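N-acetylmuramoyl-L-alanine amidase (Peptoclostridium difficile, PDB 4RN7) probably cleaves, as a zinc-dependent Amidase_3 hydrolase, the amide bond between N-acetylmuramic acid and L-alanine in bacterial peptidoglycan, this chain being its catalytic domain. Local coordinates at residues Phe7-His12 / Lys64-Leu69; Trp98-Ala103 / Met142-Ile147; Leu33-Lys38 / Lys165-Leu170; Asn41-Gln46 / Gly173-Val178; Lys108-Thr113 / Leu179-Ser184. All blocks are in the same frame, centred on the assembly; numbering follows the deposited sequence.

Interaction 1: residues Phe7-His12 / Lys64-Leu69; sequences FIDPGH and KDRAIL. With ZN (zinc ion), chain B.
Arg66 leaves helix 63-72 with CG anti to its carbonyl carbon and runs extended from CG to NE towards the C-terminal end of strand 4-10. CB passes at the margin of the Asp9 carboxylate, and CG and CD lie against it, with Arg66 CD 3.3 Å from Asp9 OD1. NE turns to the carbonyl of Ile61 instead. At the tip, Arg66 NH1 makes two bonds: a salt bridge to Asp9 OD1 at 2.7 Å, which meets the oxygen from above the carboxylate plane, the two flat groups standing 72° apart, and a bond to Pro10 O at 2.9 Å. Arg66 NH2 donates to His12 O at 2.8 Å, nearly straight at 164°. All three acceptors lie around the guanidinium edge, close to its plane, which fixes its rotation. The strand is one of the central parallel strands of the amidase sheet, and the loop after it delivers His12, whose NE2 binds the zinc ion at 2.1 Å beside Glu28 and His82. His12 ND1 is hydrogen-bonded to Asp16, while Ser54 and Ser80 hold the Asp9 carboxylate. Further back along the strand, Phe7 CZ rests 3.8 Å from Leu69 CB, the two side chains crossing obliquely.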
# COMPACT_ATOMS: atom_id res chain seq x y z
N PHE A 7 -0.52 -9.43 -4.61
CA PHE A 7 -1.17 -8.50 -5.53
C PHE A 7 -0.92 -7.08 -5.00
O PHE A 7 -1.31 -6.76 -3.87
CB PHE A 7 -2.66 -8.78 -5.59
CG PHE A 7 -3.40 -7.98 -6.64
CD1 PHE A 7 -3.89 -6.71 -6.35
CD2 PHE A 7 -3.63 -8.51 -7.91
CE1 PHE A 7 -4.57 -5.98 -7.29
CE2 PHE A 7 -4.32 -7.77 -8.86
CZ PHE A 7 -4.79 -6.51 -8.55
N ILE A 8 -0.27 -6.25 -5.82
CA ILE A 8 0.04 -4.88 -5.42
C ILE A 8 -0.91 -3.94 -6.16
O ILE A 8 -1.03 -4.01 -7.38
CB ILE A 8 1.48 -4.50 -5.77
CG1 ILE A 8 2.48 -5.41 -5.06
CG2 ILE A 8 1.75 -3.04 -5.40
CD1 ILE A 8 2.39 -5.38 -3.54
N ASP A 9 -1.58 -3.06 -5.42
CA ASP A 9 -2.57 -2.15 -6.00
C ASP A 9 -2.16 -0.69 -5.78
O ASP A 9 -2.41 -0.12 -4.71
CB ASP A 9 -3.94 -2.40 -5.37
CG ASP A 9 -4.98 -1.40 -5.83
OD1 ASP A 9 -5.10 -1.18 -7.07
OD2 ASP A 9 -5.67 -0.80 -4.98
N PRO A 10 -1.52 -0.06 -6.78
CA PRO A 10 -1.19 1.36 -6.63
C PRO A 10 -2.46 2.20 -6.76
O PRO A 10 -3.08 2.21 -7.82
CB PRO A 10 -0.24 1.65 -7.81
CG PRO A 10 -0.03 0.30 -8.54
CD PRO A 10 -1.16 -0.60 -8.11
N GLY A 11 -2.85 2.89 -5.69
CA GLY A 11 -4.14 3.56 -5.67
C GLY A 11 -4.29 4.61 -6.74
O GLY A 11 -3.30 5.24 -7.16
N HIS A 12 -5.52 4.80 -7.19
CA HIS A 12 -5.86 5.83 -8.17
C HIS A 12 -5.20 5.56 -9.52
O HIS A 12 -4.72 4.45 -9.77
CB HIS A 12 -5.54 7.22 -7.59
CG HIS A 12 -6.08 7.42 -6.21
ND1 HIS A 12 -7.39 7.78 -5.97
CD2 HIS A 12 -5.50 7.29 -4.99
CE1 HIS A 12 -7.59 7.88 -4.67
NE2 HIS A 12 -6.47 7.57 -4.05
N LYS A 64 -14.18 -1.59 -7.97
CA LYS A 64 -14.76 -2.90 -8.24
C LYS A 64 -13.77 -3.73 -9.06
O LYS A 64 -13.51 -4.89 -8.74
CB LYS A 64 -16.08 -2.75 -8.99
CG LYS A 64 -16.73 -4.08 -9.36
CD LYS A 64 -18.09 -3.87 -9.99
CE LYS A 64 -18.77 -5.20 -10.29
NZ LYS A 64 -20.05 -5.02 -11.00
N ASP A 65 -13.21 -3.12 -10.10
CA ASP A 65 -12.27 -3.83 -10.97
C ASP A 65 -11.01 -4.28 -10.23
O ASP A 65 -10.49 -5.36 -10.50
CB ASP A 65 -11.92 -3.00 -12.21
CG ASP A 65 -12.99 -3.08 -13.29
OD1 ASP A 65 -14.03 -3.76 -13.08
OD2 ASP A 65 -12.81 -2.47 -14.37
N ARG A 66 -10.50 -3.47 -9.30
CA ARG A 66 -9.30 -3.86 -8.56
C ARG A 66 -9.54 -5.12 -7.74
O ARG A 66 -8.69 -6.02 -7.71
CB ARG A 66 -8.80 -2.72 -7.66
CG ARG A 66 -8.34 -1.52 -8.47
CD ARG A 66 -8.21 -0.25 -7.64
NE ARG A 66 -8.04 0.92 -8.50
CZ ARG A 66 -6.90 1.58 -8.67
NH1 ARG A 66 -5.80 1.21 -8.02
NH2 ARG A 66 -6.85 2.63 -9.49
N ALA A 67 -10.69 -5.19 -7.08
CA ALA A 67 -11.02 -6.36 -6.28
C ALA A 67 -11.22 -7.57 -7.19
O ALA A 67 -10.82 -8.69 -6.86
CB ALA A 67 -12.26 -6.12 -5.42
N ILE A 68 -11.82 -7.36 -8.35
CA ILE A 68 -11.99 -8.45 -9.30
C ILE A 68 -10.63 -8.97 -9.77
O ILE A 68 -10.39 -10.18 -9.76
CB ILE A 68 -12.86 -8.03 -10.50
CG1 ILE A 68 -14.33 -7.91 -10.08
CG2 ILE A 68 -12.74 -9.04 -11.66
CD1 ILE A 68 -15.22 -7.33 -11.15
N LEU A 69 -9.74 -8.06 -10.16
CA LEU A 69 -8.40 -8.45 -10.60
C LEU A 69 -7.67 -9.22 -9.50
O LEU A 69 -7.07 -10.26 -9.77
CB LEU A 69 -7.57 -7.23 -11.01
CG LEU A 69 -8.05 -6.51 -12.27
CD1 LEU A 69 -7.37 -5.15 -12.41
CD2 LEU A 69 -7.85 -7.38 -13.52
ZN ZN B . -5.79 7.38 -2.04

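Interaction 2: residues Trp98-Ala103 / Met142-Ile147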
# COMPACT_ATOMS: atom_id res chain seq x y z
N TRP A 98 -4.61 0.10 6.85
CA TRP A 98 -6.02 -0.27 6.96
C TRP A 98 -6.23 -1.75 6.65
O TRP A 98 -5.48 -2.34 5.87
CB TRP A 98 -6.86 0.51 5.96
CG TRP A 98 -6.84 2.00 6.10
CD1 TRP A 98 -6.22 2.74 7.07
CD2 TRP A 98 -7.49 2.93 5.23
NE1 TRP A 98 -6.45 4.09 6.85
CE2 TRP A 98 -7.22 4.23 5.72
CE3 TRP A 98 -8.28 2.80 4.07
CZ2 TRP A 98 -7.72 5.38 5.10
CZ3 TRP A 98 -8.76 3.95 3.46
CH2 TRP A 98 -8.49 5.22 3.97
N TYR A 99 -7.27 -2.32 7.25
CA TYR A 99 -7.76 -3.65 6.89
C TYR A 99 -9.29 -3.64 6.97
O TYR A 99 -9.87 -2.75 7.61
CB TYR A 99 -7.17 -4.72 7.82
CG TYR A 99 -7.52 -4.54 9.28
CD1 TYR A 99 -6.79 -3.66 10.08
CD2 TYR A 99 -8.55 -5.25 9.87
CE1 TYR A 99 -7.10 -3.50 11.42
CE2 TYR A 99 -8.86 -5.09 11.21
CZ TYR A 99 -8.14 -4.21 11.97
OH TYR A 99 -8.45 -4.06 13.31
N ARG A 100 -9.95 -4.60 6.32
CA ARG A 100 -11.42 -4.59 6.23
C ARG A 100 -12.08 -4.75 7.60
O ARG A 100 -11.52 -5.38 8.49
CB ARG A 100 -11.94 -5.67 5.27
CG ARG A 100 -12.11 -7.05 5.88
CD ARG A 100 -12.71 -8.06 4.89
NE ARG A 100 -11.90 -8.16 3.68
CZ ARG A 100 -10.87 -8.98 3.53
NH1 ARG A 100 -10.17 -8.99 2.40
NH2 ARG A 100 -10.53 -9.80 4.52
N ASN A 101 -13.27 -4.16 7.75
CA ASN A 101 -14.02 -4.24 8.99
C ASN A 101 -14.12 -5.66 9.56
O ASN A 101 -14.49 -6.59 8.84
CB ASN A 101 -15.44 -3.70 8.79
CG ASN A 101 -15.49 -2.19 8.64
OD1 ASN A 101 -14.50 -1.49 8.87
ND2 ASN A 101 -16.65 -1.68 8.25
N LYS A 102 -13.78 -5.80 10.84
CA LYS A 102 -13.94 -7.06 11.57
C LYS A 102 -13.26 -8.26 10.91
O LYS A 102 -13.76 -9.39 10.97
CB LYS A 102 -15.43 -7.37 11.78
CG LYS A 102 -16.16 -6.37 12.68
CD LYS A 102 -17.64 -6.69 12.73
CE LYS A 102 -18.29 -6.11 13.97
NZ LYS A 102 -19.74 -6.48 14.04
N ALA A 103 -12.12 -8.02 10.28
CA ALA A 103 -11.42 -9.08 9.54
C ALA A 103 -11.00 -10.23 10.46
O ALA A 103 -10.32 -10.02 11.46
CB ALA A 103 -10.22 -8.50 8.82
N MSE A 142 -8.85 -12.38 -0.07
CA MSE A 142 -7.67 -12.84 0.65
C MSE A 142 -7.29 -11.78 1.65
O MSE A 142 -7.84 -10.67 1.59
CB MSE A 142 -6.53 -13.13 -0.33
CG MSE A 142 -5.85 -11.92 -0.95
SE MSE A 142 -6.87 -10.85 -2.24
CE MSE A 142 -7.35 -12.25 -3.51
N PRO A 143 -6.36 -12.10 2.58
CA PRO A 143 -5.85 -11.04 3.46
C PRO A 143 -5.39 -9.81 2.67
O PRO A 143 -4.61 -9.93 1.73
CB PRO A 143 -4.67 -11.72 4.16
CG PRO A 143 -5.11 -13.15 4.28
CD PRO A 143 -5.86 -13.43 2.97
N ALA A 144 -5.92 -8.65 3.06
CA ALA A 144 -5.76 -7.42 2.28
C ALA A 144 -5.54 -6.23 3.19
O ALA A 144 -6.25 -6.06 4.20
CB ALA A 144 -7.00 -7.19 1.42
N ILE A 145 -4.56 -5.39 2.84
CA ILE A 145 -4.29 -4.16 3.59
C ILE A 145 -4.14 -2.99 2.62
O ILE A 145 -3.88 -3.19 1.43
CB ILE A 145 -3.03 -4.27 4.48
CG1 ILE A 145 -1.77 -4.52 3.62
CG2 ILE A 145 -3.21 -5.36 5.53
CD1 ILE A 145 -0.46 -4.46 4.40
N LEU A 146 -4.32 -1.78 3.14
CA LEU A 146 -4.08 -0.57 2.37
C LEU A 146 -3.17 0.27 3.24
O LEU A 146 -3.52 0.57 4.38
CB LEU A 146 -5.39 0.18 2.06
CG LEU A 146 -5.28 1.49 1.26
CD1 LEU A 146 -6.54 1.72 0.44
CD2 LEU A 146 -5.02 2.71 2.16
N ILE A 147 -2.00 0.62 2.70
CA ILE A 147 -1.06 1.43 3.47
C ILE A 147 -1.17 2.88 3.04
O ILE A 147 -0.98 3.18 1.86
CB ILE A 147 0.38 0.95 3.26
CG1 ILE A 147 0.48 -0.56 3.44
CG2 ILE A 147 1.31 1.64 4.28
CD1 ILE A 147 1.80 -1.16 2.97
O HOH W 1 -8.75 -6.67 4.73
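This is an antiparallel strand pairing inside the mixed sheet, where strand 95-99 runs against strand 144-151, continued past the strand end by an arginine and a water. Trp98 and Leu146 form a hydrogen-bonded pair: Trp98 N gives a short, almost straight bond to Leu146 O (2.7 Å, 175°), and Leu146 N returns one to Trp98 O at 3.0 Å. Their side chains lie side by side on the same face of the sheet, so that Leu146 CD2 sits over the six-membered ring of Trp98 in a CH-pi contact, 4.1 Å from its centroid. Leu146 also touches His82, a zinc ligand. Beyond Tyr99 a water bridges the chains, accepting from Arg100 N and donating to Ala144 O at 2.6 Å. Arg100, at the start of a type II turn, bends at chi3 (57°) and brings Arg100 NH1 to Met142 O at 3.0 Å, with the oxygen in the guanidinium plane; the water lies over one guanidinium face. NE bonds Leu137 O. Past the end of the pairing with strand 95-99, the carbonyls of Met142 and Ala144 are thus satisfied by a cationic side chain and a water; Asp105 and, in this crystal, a buffer sulfonate, probably from the crystallisation liquor, pair with NH2 and probably balance its charge.

Interaction 3: residues Leu33-Lys38 / Lys165-Leu170; sequences LQIAKK and KYQDQL
Helices 28-44 and 164-185 cross here at -51°, their local axes 9.1 Å apart, with Ile35 and Gln167 the nearest pair of CA atoms. Gln167 reaches across extended beyond CG, and its amide is used at both ends. Gln167 NE2 donates to Gln34 OE1 in an almost perfectly straight bond of 2.9 Å (176°) that lies in both amide planes, although these planes are twisted 49° apart. On the other branch, Gln167 OE1 accepts from Lys38 NZ at 2.9 Å, in the carbonyl plane. To get there the lysine runs straight to CE and then bends at chi4, laying CD and CE beside Gln167 CB. Gln167 NE2 has a second acceptor in Ile161 O, and Lys38 NZ also pairs with Glu164, so the amide's flip is well determined. Beneath this polar layer Ile35 CG1 supports Gln167 CG, and Ile35 CD1 meets Leu170 CD2 at 4.0 Å. A buried glutamine amide bonded on both branches, beside an Ile-Leu contact, thus joins two helices on one side of the central sheet, as in the three-layer alpha/beta fold of Amidase_3 enzymes.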
# COMPACT_ATOMS: atom_id res chain seq x y z
N LEU A 33 2.28 4.94 -7.74
CA LEU A 33 2.86 4.05 -8.75
C LEU A 33 4.37 3.91 -8.51
O LEU A 33 4.91 2.82 -8.64
CB LEU A 33 2.58 4.58 -10.15
CG LEU A 33 2.99 3.67 -11.30
CD1 LEU A 33 2.24 2.35 -11.18
CD2 LEU A 33 2.67 4.34 -12.64
N GLN A 34 5.04 5.01 -8.12
CA GLN A 34 6.48 4.96 -7.89
C GLN A 34 6.80 4.04 -6.73
O GLN A 34 7.69 3.19 -6.83
CB GLN A 34 7.04 6.36 -7.59
CG GLN A 34 7.03 7.29 -8.80
CD GLN A 34 7.49 8.70 -8.44
OE1 GLN A 34 7.96 8.95 -7.33
NE2 GLN A 34 7.35 9.62 -9.38
N ILE A 35 6.07 4.20 -5.64
CA ILE A 35 6.28 3.37 -4.46
C ILE A 35 5.95 1.91 -4.77
O ILE A 35 6.70 1.01 -4.38
CB ILE A 35 5.44 3.89 -3.29
CG1 ILE A 35 5.99 5.24 -2.81
CG2 ILE A 35 5.42 2.89 -2.13
CD1 ILE A 35 5.07 5.97 -1.84
N ALA A 36 4.84 1.67 -5.48
CA ALA A 36 4.41 0.32 -5.80
C ALA A 36 5.42 -0.39 -6.70
O ALA A 36 5.64 -1.60 -6.57
CB ALA A 36 3.04 0.35 -6.49
N LYS A 37 6.00 0.35 -7.63
CA LYS A 37 6.98 -0.24 -8.54
C LYS A 37 8.20 -0.73 -7.77
O LYS A 37 8.74 -1.79 -8.07
CB LYS A 37 7.39 0.75 -9.63
CG LYS A 37 6.38 0.82 -10.77
CD LYS A 37 6.81 1.81 -11.84
CE LYS A 37 5.84 1.79 -13.01
NZ LYS A 37 6.12 2.88 -13.99
N LYS A 38 8.65 0.06 -6.79
CA LYS A 38 9.77 -0.36 -5.97
C LYS A 38 9.41 -1.59 -5.15
O LYS A 38 10.21 -2.52 -5.05
CB LYS A 38 10.22 0.78 -5.05
CG LYS A 38 10.95 1.89 -5.79
CD LYS A 38 11.61 2.86 -4.79
CE LYS A 38 12.34 3.98 -5.52
NZ LYS A 38 11.43 4.71 -6.45
N LYS A 165 15.17 7.71 -1.97
CA LYS A 165 15.78 6.89 -0.94
C LYS A 165 14.75 6.58 0.14
O LYS A 165 14.75 5.49 0.71
CB LYS A 165 17.05 7.57 -0.38
CG LYS A 165 18.34 7.12 -1.11
CD LYS A 165 19.50 8.10 -0.96
CE LYS A 165 20.73 7.62 -1.73
NZ LYS A 165 21.41 6.47 -1.08
N TYR A 166 13.83 7.51 0.36
CA TYR A 166 12.74 7.30 1.29
C TYR A 166 11.77 6.26 0.72
O TYR A 166 11.30 5.38 1.43
CB TYR A 166 12.00 8.60 1.52
CG TYR A 166 10.93 8.48 2.56
CD1 TYR A 166 11.25 8.49 3.90
CD2 TYR A 166 9.60 8.35 2.19
CE1 TYR A 166 10.29 8.38 4.86
CE2 TYR A 166 8.61 8.24 3.16
CZ TYR A 166 8.97 8.26 4.49
OH TYR A 166 8.02 8.16 5.47
N GLN A 167 11.47 6.37 -0.57
CA GLN A 167 10.59 5.38 -1.18
C GLN A 167 11.22 3.99 -1.08
O GLN A 167 10.52 3.00 -0.88
CB GLN A 167 10.31 5.74 -2.64
CG GLN A 167 9.36 6.92 -2.80
CD GLN A 167 9.13 7.24 -4.27
OE1 GLN A 167 9.59 6.51 -5.14
NE2 GLN A 167 8.43 8.33 -4.55
N ASP A 168 12.54 3.93 -1.22
CA ASP A 168 13.24 2.65 -1.17
C ASP A 168 13.17 2.01 0.21
O ASP A 168 12.93 0.81 0.35
CB ASP A 168 14.70 2.85 -1.58
CG ASP A 168 15.45 1.56 -1.70
OD1 ASP A 168 15.22 0.83 -2.68
OD2 ASP A 168 16.28 1.27 -0.80
N GLN A 169 13.39 2.82 1.24
CA GLN A 169 13.31 2.36 2.62
C GLN A 169 11.92 1.88 2.95
O GLN A 169 11.75 0.84 3.57
CB GLN A 169 13.66 3.49 3.58
CG GLN A 169 15.08 3.95 3.53
CD GLN A 169 15.34 4.99 4.59
OE1 GLN A 169 15.80 4.68 5.69
NE2 GLN A 169 15.02 6.25 4.28
N LEU A 170 10.92 2.66 2.53
CA LEU A 170 9.52 2.34 2.78
C LEU A 170 9.18 1.02 2.10
O LEU A 170 8.58 0.13 2.72
CB LEU A 170 8.63 3.47 2.27
CG LEU A 170 7.13 3.21 2.19
CD1 LEU A 170 6.58 2.84 3.56
CD2 LEU A 170 6.42 4.44 1.63

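Interaction 4: residues Asn41-Gln46 / Gly173-Val178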
# COMPACT_ATOMS: atom_id res chain seq x y z
N ASN A 41 9.24 -4.65 -7.55
CA ASN A 41 10.57 -5.08 -7.94
C ASN A 41 11.28 -5.85 -6.83
O ASN A 41 11.94 -6.85 -7.09
CB ASN A 41 11.42 -3.90 -8.40
CG ASN A 41 12.78 -4.33 -8.92
OD1 ASN A 41 13.82 -3.90 -8.42
ND2 ASN A 41 12.78 -5.21 -9.92
N LYS A 42 11.14 -5.37 -5.60
CA LYS A 42 11.78 -6.04 -4.46
C LYS A 42 11.16 -7.40 -4.17
O LYS A 42 11.88 -8.37 -3.92
CB LYS A 42 11.73 -5.16 -3.21
CG LYS A 42 12.63 -3.93 -3.26
CD LYS A 42 12.63 -3.22 -1.90
CE LYS A 42 13.29 -1.84 -1.99
NZ LYS A 42 14.64 -1.86 -2.61
N LEU A 43 9.83 -7.49 -4.20
CA LEU A 43 9.16 -8.76 -3.96
C LEU A 43 9.50 -9.80 -5.01
O LEU A 43 9.69 -10.98 -4.70
CB LEU A 43 7.65 -8.57 -3.88
CG LEU A 43 7.14 -7.92 -2.60
CD1 LEU A 43 5.69 -7.49 -2.77
CD2 LEU A 43 7.27 -8.89 -1.43
N SER A 44 9.59 -9.36 -6.27
CA SER A 44 9.83 -10.29 -7.37
C SER A 44 11.20 -10.96 -7.27
O SER A 44 11.42 -12.00 -7.88
CB SER A 44 9.68 -9.58 -8.71
OG SER A 44 10.84 -8.83 -9.01
N LYS A 45 12.11 -10.38 -6.48
CA LYS A 45 13.45 -10.94 -6.30
C LYS A 45 13.46 -12.07 -5.28
O LYS A 45 14.40 -12.88 -5.24
CB LYS A 45 14.44 -9.85 -5.88
CG LYS A 45 14.65 -8.75 -6.91
CD LYS A 45 15.78 -7.80 -6.51
N GLN A 46 12.42 -12.14 -4.45
CA GLN A 46 12.29 -13.20 -3.46
C GLN A 46 11.95 -14.51 -4.14
O GLN A 46 11.23 -14.53 -5.14
CB GLN A 46 11.24 -12.83 -2.42
CG GLN A 46 11.39 -11.42 -1.87
CD GLN A 46 12.78 -11.16 -1.31
OE1 GLN A 46 13.40 -12.04 -0.71
NE2 GLN A 46 13.29 -9.94 -1.52
N GLY A 173 10.76 -1.85 3.95
CA GLY A 173 9.99 -2.11 5.15
C GLY A 173 8.74 -2.91 4.85
O GLY A 173 8.41 -3.86 5.56
N ILE A 174 8.03 -2.53 3.80
CA ILE A 174 6.83 -3.25 3.39
C ILE A 174 7.15 -4.69 2.98
O ILE A 174 6.47 -5.63 3.40
CB ILE A 174 6.11 -2.53 2.24
CG1 ILE A 174 5.64 -1.14 2.69
CG2 ILE A 174 4.92 -3.35 1.77
CD1 ILE A 174 5.17 -0.26 1.54
N VAL A 175 8.19 -4.86 2.17
CA VAL A 175 8.63 -6.20 1.78
C VAL A 175 8.85 -7.09 3.00
O VAL A 175 8.31 -8.20 3.07
CB VAL A 175 9.92 -6.16 0.96
CG1 VAL A 175 10.44 -7.58 0.73
CG2 VAL A 175 9.67 -5.47 -0.37
N GLN A 176 9.62 -6.60 3.96
CA GLN A 176 9.96 -7.41 5.12
C GLN A 176 8.73 -7.74 5.95
O GLN A 176 8.65 -8.83 6.51
CB GLN A 176 11.04 -6.74 5.96
CG GLN A 176 12.40 -6.68 5.27
CD GLN A 176 12.87 -8.05 4.80
OE1 GLN A 176 12.57 -9.08 5.41
NE2 GLN A 176 13.61 -8.08 3.70
N GLY A 177 7.77 -6.82 6.01
CA GLY A 177 6.53 -7.07 6.73
C GLY A 177 5.71 -8.16 6.06
O GLY A 177 5.18 -9.07 6.71
N VAL A 178 5.58 -8.06 4.75
CA VAL A 178 4.88 -9.07 3.97
C VAL A 178 5.53 -10.44 4.11
O VAL A 178 4.85 -11.44 4.35
CB VAL A 178 4.81 -8.68 2.50
CG1 VAL A 178 4.22 -9.82 1.66
CG2 VAL A 178 3.99 -7.43 2.34
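Val175 is the hub of this contact, pushing its two methyls into helix 28-44 near its C-terminal end. Val175 CG2 presses on Lys42 CB at 3.5 Å and also touches Lys42 CD, the two side chains crossing at about a right angle. Val175 CG1, anti to the backbone N (chi1 173°), lies 4.1 Å from Leu43 CD2, leucine and valine sliding past each other in opposite directions. The same Leu43 methyl, CD2, touches Val178 CG1 more loosely, at 4.4 Å, one turn further along helix 164-185. What holds these groups lies one shell out. Lys42 bends at chi4 and carries its ammonium away from the valine, while Leu43 is backed by Ile49 and Val51 of the neighbouring edge strand and Val175 by Leu39. Gln46 folds back so that Gln46 NE2 bonds Lys42 O at 3.2 Å, an oxygen that also accepts from Lys45 N. Dispersion between aliphatic groups, the lysine stem included, therefore carries the join; Lys42 NZ is paired with Asp168, and the Gln46 amide with Lys42 O at the patch's margin.

Interaction 5: residues Lys108-Thr113 / Leu179-Ser184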
# COMPACT_ATOMS: atom_id res chain seq x y z
N LYS A 108 -5.94 -8.44 9.75
CA LYS A 108 -5.56 -7.61 10.89
C LYS A 108 -4.12 -7.91 11.29
O LYS A 108 -3.33 -7.00 11.57
CB LYS A 108 -6.51 -7.86 12.07
CG LYS A 108 -6.14 -7.10 13.34
CD LYS A 108 -7.21 -7.26 14.41
CE LYS A 108 -6.92 -6.37 15.61
NZ LYS A 108 -8.04 -6.35 16.59
N GLU A 109 -3.77 -9.20 11.29
CA GLU A 109 -2.42 -9.63 11.61
C GLU A 109 -1.41 -9.13 10.56
O GLU A 109 -0.32 -8.66 10.90
CB GLU A 109 -2.38 -11.16 11.73
CG GLU A 109 -3.09 -11.72 12.98
CD GLU A 109 -4.60 -11.47 13.01
OE1 GLU A 109 -5.24 -11.47 11.95
OE2 GLU A 109 -5.14 -11.28 14.12
N LEU A 110 -1.78 -9.24 9.28
CA LEU A 110 -0.95 -8.73 8.19
C LEU A 110 -0.71 -7.23 8.35
O LEU A 110 0.42 -6.75 8.20
CB LEU A 110 -1.62 -9.01 6.84
CG LEU A 110 -1.01 -8.38 5.58
CD1 LEU A 110 0.42 -8.85 5.34
CD2 LEU A 110 -1.88 -8.67 4.36
N ALA A 111 -1.77 -6.49 8.67
CA ALA A 111 -1.69 -5.05 8.86
C ALA A 111 -0.72 -4.68 9.98
O ALA A 111 0.10 -3.77 9.82
CB ALA A 111 -3.08 -4.48 9.15
N GLN A 112 -0.82 -5.36 11.12
CA GLN A 112 0.04 -5.02 12.24
C GLN A 112 1.51 -5.34 11.94
O GLN A 112 2.40 -4.55 12.27
CB GLN A 112 -0.41 -5.74 13.52
CG GLN A 112 0.36 -5.28 14.76
CD GLN A 112 0.19 -3.79 15.05
OE1 GLN A 112 -0.79 -3.38 15.67
NE2 GLN A 112 1.14 -2.98 14.59
N THR A 113 1.76 -6.48 11.32
CA THR A 113 3.12 -6.89 11.00
C THR A 113 3.77 -5.91 10.01
O THR A 113 4.89 -5.44 10.25
CB THR A 113 3.15 -8.34 10.46
OG1 THR A 113 2.64 -9.22 11.46
CG2 THR A 113 4.57 -8.76 10.11
N LEU A 179 6.86 -10.49 3.98
CA LEU A 179 7.58 -11.76 4.04
C LEU A 179 7.46 -12.39 5.42
O LEU A 179 7.34 -13.61 5.56
CB LEU A 179 9.06 -11.57 3.69
CG LEU A 179 9.42 -11.19 2.25
CD1 LEU A 179 10.90 -10.97 2.10
CD2 LEU A 179 8.96 -12.29 1.31
N SER A 180 7.49 -11.54 6.44
CA SER A 180 7.34 -11.97 7.82
C SER A 180 5.94 -12.53 8.07
O SER A 180 5.76 -13.48 8.83
CB SER A 180 7.63 -10.82 8.77
OG SER A 180 7.40 -11.20 10.11
N TYR A 181 4.93 -11.94 7.42
CA TYR A 181 3.58 -12.48 7.50
C TYR A 181 3.50 -13.83 6.80
O TYR A 181 3.03 -14.81 7.39
CB TYR A 181 2.56 -11.51 6.89
CG TYR A 181 1.16 -12.09 6.87
CD1 TYR A 181 0.38 -12.10 8.02
CD2 TYR A 181 0.62 -12.64 5.71
CE1 TYR A 181 -0.90 -12.64 8.02
CE2 TYR A 181 -0.66 -13.18 5.70
CZ TYR A 181 -1.41 -13.18 6.86
OH TYR A 181 -2.68 -13.71 6.85
N LEU A 182 3.95 -13.87 5.55
CA LEU A 182 3.91 -15.07 4.71
C LEU A 182 4.73 -16.23 5.27
O LEU A 182 4.38 -17.40 5.07
CB LEU A 182 4.44 -14.75 3.31
CG LEU A 182 3.64 -13.83 2.40
CD1 LEU A 182 4.45 -13.49 1.17
CD2 LEU A 182 2.33 -14.47 2.00
N ASP A 183 5.82 -15.91 5.95
CA ASP A 183 6.68 -16.94 6.54
C ASP A 183 5.95 -17.66 7.65
O ASP A 183 6.24 -18.82 7.96
CB ASP A 183 7.96 -16.31 7.10
CG ASP A 183 8.84 -17.31 7.82
OD1 ASP A 183 9.13 -18.38 7.24
OD2 ASP A 183 9.23 -17.05 8.98
N SER A 184 4.96 -16.98 8.24
CA SER A 184 4.29 -17.47 9.43
C SER A 184 2.83 -17.84 9.20
O SER A 184 2.27 -18.66 9.93
CB SER A 184 4.37 -16.40 10.52
OG SER A 184 5.63 -15.74 10.47
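The ring of Tyr181 lies across helix 107-122 and takes Leu110 on one face, the two side chains crossing at about a right angle. Leu110 CB sits over that face in a CH-pi contact, 3.9 Å from the Tyr181 ring centroid and 14° off its normal, while Leu110 CD1 reaches Tyr181 CG at 3.7 Å. The backbone joins in as well, since Leu110 CA is 3.6 Å from Tyr181 CD1. Glu109 CB comes up at the ring edge instead. Tyr181 points toward helix 107-122, its CG anti to the backbone N (chi1 176°). The two helices cross obliquely, at 139° between their N-to-C directions with local axes 9.4 Å apart, and form part of the helical layer on one side of the amidase sheet; Val77 of strand 77-84 and Pro143 lie against both Leu110 and Tyr181. One turn on, Thr113 aims CG2 at Ser180 OG, 3.7 Å away, a van der Waals contact. The threonine hydroxyl points back, Thr113 OG1 donating to Glu109 O at 3.1 Å, the carbonyl that also accepts from Thr113 N.

Overall arrangement
Interactions 3, 4 and 5 follow one another along helix 164-185, centres 11 to 12 Å apart between neighbours: the first two join it to helix 28-44, the last to helix 107-122. Interactions 1 and 2 belong to the mixed sheet, their centres 13 Å apart without touching; the first links strand 4-10 to helix 63-72, which lies on the other face of the sheet from helix 28-44. Layers meet where Ile8 and Pro10 pack on Ala36, Ile147 on Ile174, and Ile145 on Leu110 and Ala111. The Asp168-Lys42 salt bridge couples interactions 3 and 4. Both segments of interaction 1 precede those of interaction 2, and the C-terminal helix comes last, tying early and late parts of the catalytic domain together around the central sheet.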